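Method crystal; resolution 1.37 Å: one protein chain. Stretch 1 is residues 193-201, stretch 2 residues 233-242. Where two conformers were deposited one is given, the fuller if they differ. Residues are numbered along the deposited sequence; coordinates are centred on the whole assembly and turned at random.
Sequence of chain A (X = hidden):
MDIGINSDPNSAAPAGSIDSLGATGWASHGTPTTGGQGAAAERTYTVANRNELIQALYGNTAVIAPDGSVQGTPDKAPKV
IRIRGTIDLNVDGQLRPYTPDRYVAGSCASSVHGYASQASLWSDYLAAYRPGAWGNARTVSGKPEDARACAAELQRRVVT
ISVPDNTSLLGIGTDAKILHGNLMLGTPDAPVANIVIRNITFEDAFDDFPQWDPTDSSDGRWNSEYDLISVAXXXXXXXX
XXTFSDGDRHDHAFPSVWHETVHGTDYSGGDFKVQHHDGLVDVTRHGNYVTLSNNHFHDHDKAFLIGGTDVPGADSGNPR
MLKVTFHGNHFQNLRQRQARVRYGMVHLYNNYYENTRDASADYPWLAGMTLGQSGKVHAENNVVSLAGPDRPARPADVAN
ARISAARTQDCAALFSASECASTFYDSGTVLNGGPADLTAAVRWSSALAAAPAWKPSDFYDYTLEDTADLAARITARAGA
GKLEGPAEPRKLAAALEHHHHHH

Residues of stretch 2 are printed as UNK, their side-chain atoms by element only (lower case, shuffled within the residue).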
# COMPACT_ATOMS: atom_id res chain seq x y z
N ALA A 193 20.27 -22.52 -15.93
CA ALA A 193 20.37 -21.59 -17.05
C ALA A 193 19.03 -21.50 -17.75
O ALA A 193 18.22 -22.43 -17.69
CB ALA A 193 21.43 -22.06 -18.05
N ASN A 194 18.84 -20.37 -18.43
CA ASN A 194 17.81 -20.24 -19.47
C ASN A 194 16.40 -20.03 -18.90
O ASN A 194 15.56 -20.94 -18.93
CB ASN A 194 17.87 -21.40 -20.45
CG ASN A 194 17.05 -21.13 -21.68
OD1 ASN A 194 16.93 -19.96 -22.10
ND2 ASN A 194 16.47 -22.18 -22.28
N ILE A 195 16.15 -18.83 -18.39
CA ILE A 195 14.90 -18.51 -17.70
C ILE A 195 14.32 -17.22 -18.27
O ILE A 195 15.05 -16.25 -18.49
CB ILE A 195 15.14 -18.38 -16.18
CG1 ILE A 195 15.46 -19.75 -15.58
CG2 ILE A 195 13.92 -17.75 -15.49
CD1 ILE A 195 16.06 -19.69 -14.17
N VAL A 196 13.00 -17.23 -18.54
CA VAL A 196 12.29 -16.07 -19.05
C VAL A 196 11.13 -15.77 -18.10
O VAL A 196 10.39 -16.68 -17.71
CB VAL A 196 11.75 -16.34 -20.47
CG1 VAL A 196 10.75 -15.24 -20.89
CG2 VAL A 196 12.90 -16.48 -21.47
N ILE A 197 10.99 -14.49 -17.73
CA ILE A 197 9.92 -14.08 -16.81
C ILE A 197 9.26 -12.84 -17.42
O ILE A 197 9.95 -11.84 -17.64
CB ILE A 197 10.50 -13.75 -15.39
CG1 ILE A 197 11.17 -15.00 -14.79
CG2 ILE A 197 9.42 -13.21 -14.47
CD1 ILE A 197 11.94 -14.74 -13.51
N ARG A 198 7.96 -12.92 -17.73
CA ARG A 198 7.27 -11.81 -18.40
C ARG A 198 5.85 -11.61 -17.90
O ARG A 198 5.17 -12.55 -17.51
CB ARG A 198 7.16 -12.04 -19.92
CG ARG A 198 8.46 -12.44 -20.57
CD ARG A 198 8.26 -12.65 -22.06
NE ARG A 198 8.19 -11.39 -22.79
CZ ARG A 198 7.89 -11.31 -24.08
NH1 ARG A 198 7.51 -12.40 -24.75
NH2 ARG A 198 7.95 -10.14 -24.69
N ASN A 199 5.40 -10.35 -17.95
CA ASN A 199 4.00 -10.00 -17.79
C ASN A 199 3.42 -10.30 -16.41
O ASN A 199 2.22 -10.54 -16.29
CB ASN A 199 3.13 -10.64 -18.87
CG ASN A 199 1.80 -9.92 -19.03
OD1 ASN A 199 1.76 -8.69 -18.95
ND2 ASN A 199 0.72 -10.67 -19.27
N ILE A 200 4.25 -10.20 -15.37
CA ILE A 200 3.81 -10.44 -13.99
C ILE A 200 4.03 -9.17 -13.18
O ILE A 200 5.03 -8.45 -13.37
CB ILE A 200 4.61 -11.62 -13.37
CG1 ILE A 200 4.29 -12.90 -14.14
CG2 ILE A 200 4.31 -11.80 -11.87
CD1 ILE A 200 5.34 -13.98 -14.00
N THR A 201 3.09 -8.88 -12.29
CA THR A 201 3.29 -7.84 -11.28
C THR A 201 3.76 -8.48 -9.98
O THR A 201 3.02 -9.27 -9.38
CB THR A 201 2.00 -7.04 -11.08
OG1 THR A 201 1.74 -6.32 -12.29
CG2 THR A 201 2.13 -6.02 -9.95
N UNK A 233 22.74 -17.88 -9.11
CA UNK A 233 23.19 -19.16 -9.67
C UNK A 233 22.47 -19.48 -10.96
O UNK A 233 22.16 -20.63 -11.23
n UNK A 233 25.18 -20.31 -7.38
c UNK A 233 23.45 -19.73 -6.17
c UNK A 233 25.62 -20.03 -6.17
c UNK A 233 23.01 -20.32 -8.67
c UNK A 233 23.81 -20.13 -7.42
n UNK A 233 24.60 -19.69 -5.41
N UNK A 234 22.22 -18.44 -11.75
CA UNK A 234 21.59 -18.62 -13.06
C UNK A 234 22.32 -17.82 -14.11
O UNK A 234 22.75 -16.70 -13.87
c UNK A 234 20.13 -18.19 -13.04
N UNK A 235 22.45 -18.42 -15.30
CA UNK A 235 22.98 -17.76 -16.48
C UNK A 235 21.88 -17.71 -17.53
O UNK A 235 21.14 -18.69 -17.67
o UNK A 235 24.64 -18.01 -18.25
c UNK A 235 24.15 -18.58 -17.05
N UNK A 236 21.80 -16.62 -18.30
CA UNK A 236 20.84 -16.49 -19.42
C UNK A 236 19.41 -16.34 -18.92
O UNK A 236 18.63 -17.29 -18.86
n UNK A 236 23.46 -17.87 -20.98
c UNK A 236 22.41 -16.62 -22.42
c UNK A 236 21.02 -17.58 -20.47
c UNK A 236 24.34 -17.50 -21.90
n UNK A 236 23.73 -16.73 -22.77
c UNK A 236 22.23 -17.36 -21.31
N UNK A 237 19.12 -15.11 -18.51
CA UNK A 237 17.88 -14.77 -17.82
C UNK A 237 17.32 -13.51 -18.45
O UNK A 237 18.03 -12.50 -18.55
c UNK A 237 18.70 -15.78 -15.63
c UNK A 237 16.86 -14.08 -15.61
c UNK A 237 18.14 -14.52 -16.30
N UNK A 238 16.06 -13.57 -18.87
CA UNK A 238 15.40 -12.45 -19.51
C UNK A 238 14.15 -12.09 -18.69
O UNK A 238 13.21 -12.90 -18.58
c UNK A 238 11.33 -11.14 -24.52
c UNK A 238 11.53 -12.45 -24.08
c UNK A 238 12.12 -10.10 -24.08
c UNK A 238 14.81 -10.33 -21.67
c UNK A 238 14.43 -11.64 -21.73
c UNK A 238 13.13 -10.40 -23.16
c UNK A 238 12.52 -12.76 -23.15
c UNK A 238 15.01 -12.80 -20.95
n UNK A 238 14.04 -9.58 -22.53
c UNK A 238 13.34 -11.71 -22.66
N UNK A 239 14.18 -10.89 -18.11
CA UNK A 239 13.11 -10.40 -17.26
C UNK A 239 12.52 -9.22 -18.00
O UNK A 239 13.14 -8.15 -18.08
c UNK A 239 12.63 -9.24 -15.06
c UNK A 239 13.68 -9.99 -15.88
c UNK A 239 15.16 -10.90 -14.00
c UNK A 239 14.23 -11.23 -15.17
N UNK A 240 11.33 -9.43 -18.56
CA UNK A 240 10.78 -8.49 -19.53
C UNK A 240 9.30 -8.17 -19.28
O UNK A 240 8.49 -9.07 -19.06
o UNK A 240 10.86 -7.19 -22.40
c UNK A 240 10.27 -8.23 -22.01
c UNK A 240 10.91 -9.10 -20.94
o UNK A 240 9.16 -8.60 -22.46
N UNK A 241 8.95 -6.88 -19.34
CA UNK A 241 7.54 -6.49 -19.26
C UNK A 241 6.88 -6.96 -17.96
O UNK A 241 5.74 -7.44 -17.96
c UNK A 241 6.74 -6.99 -20.48
c UNK A 241 6.16 -4.95 -21.97
c UNK A 241 6.82 -6.09 -21.67
n UNK A 241 7.60 -6.39 -22.77
c UNK A 241 7.43 -5.45 -23.69
n UNK A 241 6.56 -4.56 -23.23
N UNK A 242 7.58 -6.77 -16.84
CA UNK A 242 7.01 -7.03 -15.52
C UNK A 242 6.93 -5.72 -14.76
O UNK A 242 7.54 -4.71 -15.15
n UNK A 242 9.33 -9.47 -15.97
c UNK A 242 7.87 -8.01 -14.71
o UNK A 242 7.21 -10.15 -15.54
c UNK A 242 8.11 -9.31 -15.44

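Position 233 carries one carbon and then a five-membered ring of three carbons and two nitrogens, the imidazole of histidine; H233 lies beyond reach of stretch 1. At 234 a single carbon makes the residue alanine, and the CB of A234 points toward stretch 1, 4.5 Å from I195 CD1. Position 235 has one carbon and one oxygen, hence serine. The backbone does the work here: S235 O accepts a hydrogen bond from N194 N at 2.9 Å, and A193 CA lies 3.1 Å from the same S235 O.

Position 236 again shows one carbon and a five-membered ring with two nitrogens, so it is histidine. The chain turns a corner at S235 and H236, and the ring of H236 leads away from stretch 1, while its carbonyl is bonded by I195 N (I195 N to H236 O, 3.0 Å). Three carbons at 237, forked at the first, identify valine; V237 CG2 packs 4.4 Å from I195 CB.

The side chain at 238 is one carbon followed by fused five- and six-membered rings holding eight carbons and one nitrogen, which only tryptophan provides. W238 CE3 lies 3.8 Å from V196 CG1, and W238 CH2 sits over one face of the R198 guanidinium, 3.5 Å from R198 CZ. Its backbone bonds both ways, W238 N to I195 O at 2.9 Å and I197 N to W238 O at 2.9 Å. Position 239 has four carbons, forked at the first with one arm two carbons long: isoleucine. I239 shares a sheet face with I195, I197 and V237.

Two carbons, the second bearing two oxygens, make 240 aspartate. D240 OD2 receives both R198 NE and R198 NH2, each at 3.0 Å, in a salt bridge near the guanidinium plane, and D240 N bonds I197 O at 2.9 Å. At 241 one carbon and a two-nitrogen five-membered ring give histidine; H241 ND1 donates to D240 OD2 at 2.7 Å, and N199 N makes a weak bond to H241 O at 2.9 Å. Position 242 has two carbons, the second with two further atoms, one oxygen and one nitrogen: asparagine. N242 ND2 donates to I197 O at 3.0 Å and N242 OD1 accepts from I200 N at 3.0 Å.

The contact is thus a parallel strand pairing, its axes 4.8 Å apart at closest approach. Backbone bonds set the register, aliphatic side chains line one face, and W238 and D240 engage R198 on the other. Beyond the paired strands, N242 extends the ladder by bonding the backbone with its amide.

Stretch 2 (233-242) HASHVWIDHN
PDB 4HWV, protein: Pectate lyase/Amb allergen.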